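Local coordinates for Zn-dependent hydrolase, glyoxylase (Echinicola vietnamensis, PDB 6T5K), which probably hydrolyses beta-lactam antibiotics, carbapenems among them, to substituted beta-amino acids as a zinc-dependent class B metallo-beta-lactamase, at residues E81-L86 / L109-A114. Sequence-based numbering, arbitrary orientation.
With EDO (1,2-ethanediol), chain D; EDO (1,2-ethanediol), chain F.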
# COMPACT_ATOMS: atom_id res chain seq x y z
N GLU A 81 12.25 11.62 -0.79
CA GLU A 81 12.02 11.98 -2.19
C GLU A 81 10.54 12.03 -2.51
O GLU A 81 10.06 12.95 -3.20
CB GLU A 81 12.72 10.95 -3.08
CG GLU A 81 13.28 11.50 -4.34
CD GLU A 81 14.02 10.46 -5.15
OE1 GLU A 81 13.81 10.46 -6.37
OE2 GLU A 81 14.80 9.65 -4.60
N LEU A 82 9.79 11.04 -2.04
CA LEU A 82 8.34 11.06 -2.21
C LEU A 82 7.74 12.33 -1.61
O LEU A 82 6.91 12.99 -2.23
CB LEU A 82 7.76 9.80 -1.57
CG LEU A 82 6.25 9.62 -1.53
CD1 LEU A 82 5.63 9.68 -2.92
CD2 LEU A 82 5.91 8.29 -0.87
N LEU A 83 8.11 12.65 -0.37
CA LEU A 83 7.50 13.78 0.30
C LEU A 83 7.90 15.08 -0.36
O LEU A 83 7.10 16.02 -0.42
CB LEU A 83 7.88 13.74 1.79
CG LEU A 83 7.08 12.68 2.54
CD1 LEU A 83 7.70 12.29 3.84
CD2 LEU A 83 5.70 13.22 2.77
N SER A 84 9.14 15.16 -0.87
CA SER A 84 9.56 16.35 -1.61
C SER A 84 8.68 16.57 -2.83
O SER A 84 8.30 17.70 -3.13
CB SER A 84 11.02 16.20 -2.02
OG SER A 84 11.50 17.37 -2.66
N PHE A 85 8.33 15.50 -3.54
CA PHE A 85 7.46 15.65 -4.69
C PHE A 85 6.09 16.16 -4.26
O PHE A 85 5.54 17.08 -4.88
CB PHE A 85 7.31 14.32 -5.40
CG PHE A 85 6.28 14.35 -6.47
CD1 PHE A 85 6.49 15.11 -7.62
CD2 PHE A 85 5.10 13.66 -6.34
CE1 PHE A 85 5.54 15.14 -8.62
CE2 PHE A 85 4.14 13.68 -7.36
CZ PHE A 85 4.38 14.42 -8.50
N LEU A 86 5.51 15.57 -3.22
CA LEU A 86 4.20 16.02 -2.77
C LEU A 86 4.24 17.48 -2.36
O LEU A 86 3.30 18.23 -2.62
CB LEU A 86 3.72 15.14 -1.61
CG LEU A 86 3.56 13.68 -2.01
CD1 LEU A 86 3.19 12.80 -0.84
CD2 LEU A 86 2.48 13.55 -3.11
N LEU A 109 8.91 5.75 7.91
CA LEU A 109 7.92 6.51 8.66
C LEU A 109 8.50 7.77 9.32
O LEU A 109 7.78 8.76 9.50
CB LEU A 109 7.27 5.66 9.73
CG LEU A 109 6.18 4.71 9.23
CD1 LEU A 109 5.65 3.97 10.43
CD2 LEU A 109 5.07 5.43 8.51
N GLU A 110 9.78 7.75 9.71
CA GLU A 110 10.29 8.91 10.43
C GLU A 110 10.26 10.17 9.55
O GLU A 110 10.11 11.28 10.07
CB GLU A 110 11.70 8.67 10.97
CG GLU A 110 12.45 9.94 11.38
CD GLU A 110 11.79 10.73 12.52
OE1 GLU A 110 10.90 10.21 13.24
OE2 GLU A 110 12.19 11.90 12.72
N ALA A 111 10.37 10.01 8.23
CA ALA A 111 10.25 11.16 7.34
C ALA A 111 8.86 11.79 7.44
O ALA A 111 8.71 13.00 7.32
CB ALA A 111 10.56 10.76 5.90
N PHE A 112 7.83 10.97 7.63
CA PHE A 112 6.49 11.51 7.83
C PHE A 112 6.37 12.13 9.21
O PHE A 112 5.86 13.25 9.36
CB PHE A 112 5.46 10.40 7.65
CG PHE A 112 5.20 10.05 6.22
CD1 PHE A 112 5.99 9.13 5.55
CD2 PHE A 112 4.16 10.65 5.53
CE1 PHE A 112 5.75 8.81 4.23
CE2 PHE A 112 3.92 10.33 4.22
CZ PHE A 112 4.72 9.41 3.57
N HIS A 113 6.88 11.43 10.23
CA HIS A 113 6.76 11.92 11.58
C HIS A 113 7.49 13.24 11.75
O HIS A 113 6.98 14.16 12.39
CB HIS A 113 7.31 10.88 12.53
CG HIS A 113 6.53 9.60 12.53
ND1 HIS A 113 7.03 8.44 13.08
CD2 HIS A 113 5.29 9.30 12.07
CE1 HIS A 113 6.13 7.48 12.94
NE2 HIS A 113 5.07 7.97 12.32
N ALA A 114 8.65 13.38 11.13
CA ALA A 114 9.40 14.63 11.22
C ALA A 114 8.58 15.82 10.75
O ALA A 114 8.78 16.95 11.22
CB ALA A 114 10.65 14.50 10.35
C1 EDO D . 8.29 15.26 14.72
O1 EDO D . 8.61 16.63 14.45
C2 EDO D . 9.53 14.53 15.26
O2 EDO D . 9.50 13.14 14.90
C1 EDO F . 10.41 5.59 14.60
O1 EDO F . 9.46 4.85 15.43
C2 EDO F . 9.79 6.59 13.59
O2 EDO F . 9.76 8.02 13.99
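L83 and F112 meet with the same first torsion: CG lies anti to the carbonyl carbon, at chi1 -76° in L83 and -77° in F112. The F112 torsion brings the ring toward helix 76-88, while L83 reaches out over it. L83 CD1 sits above the middle of the ring, 3.9 Å from the F112 centroid and only 7° off the ring normal. This is a CH-pi contact over the face. The other methyl touches the outer part of the ring, with L83 CD2 3.7 Å from F112 CE2. A111 extends the apolar patch, its CB 3.8 Å from L83 CD1. L83 CD1 also lies 3.7 Å from A111 O, the oxygen bound by R115 NH1. No hydrogen bond links 81-86 with 109-114. In the metallo-beta-lactamase fold, both helices pack beside strand 92-98 of the larger sheet, where F112 and L109 touch V96 and L86 touches V93. The zinc sites lie elsewhere. R115 also touches L83. H113 makes no contact with 81-86; its ND1 donates a nearly straight bond of 2.9 Å to O2 of an ethanediol (chain F). This oxygen lies at the edge of the imidazole, in its plane. That hydroxyl in turn donates to E110 OE1 at 2.6 Å. The diol probably comes from the crystallisation liquor.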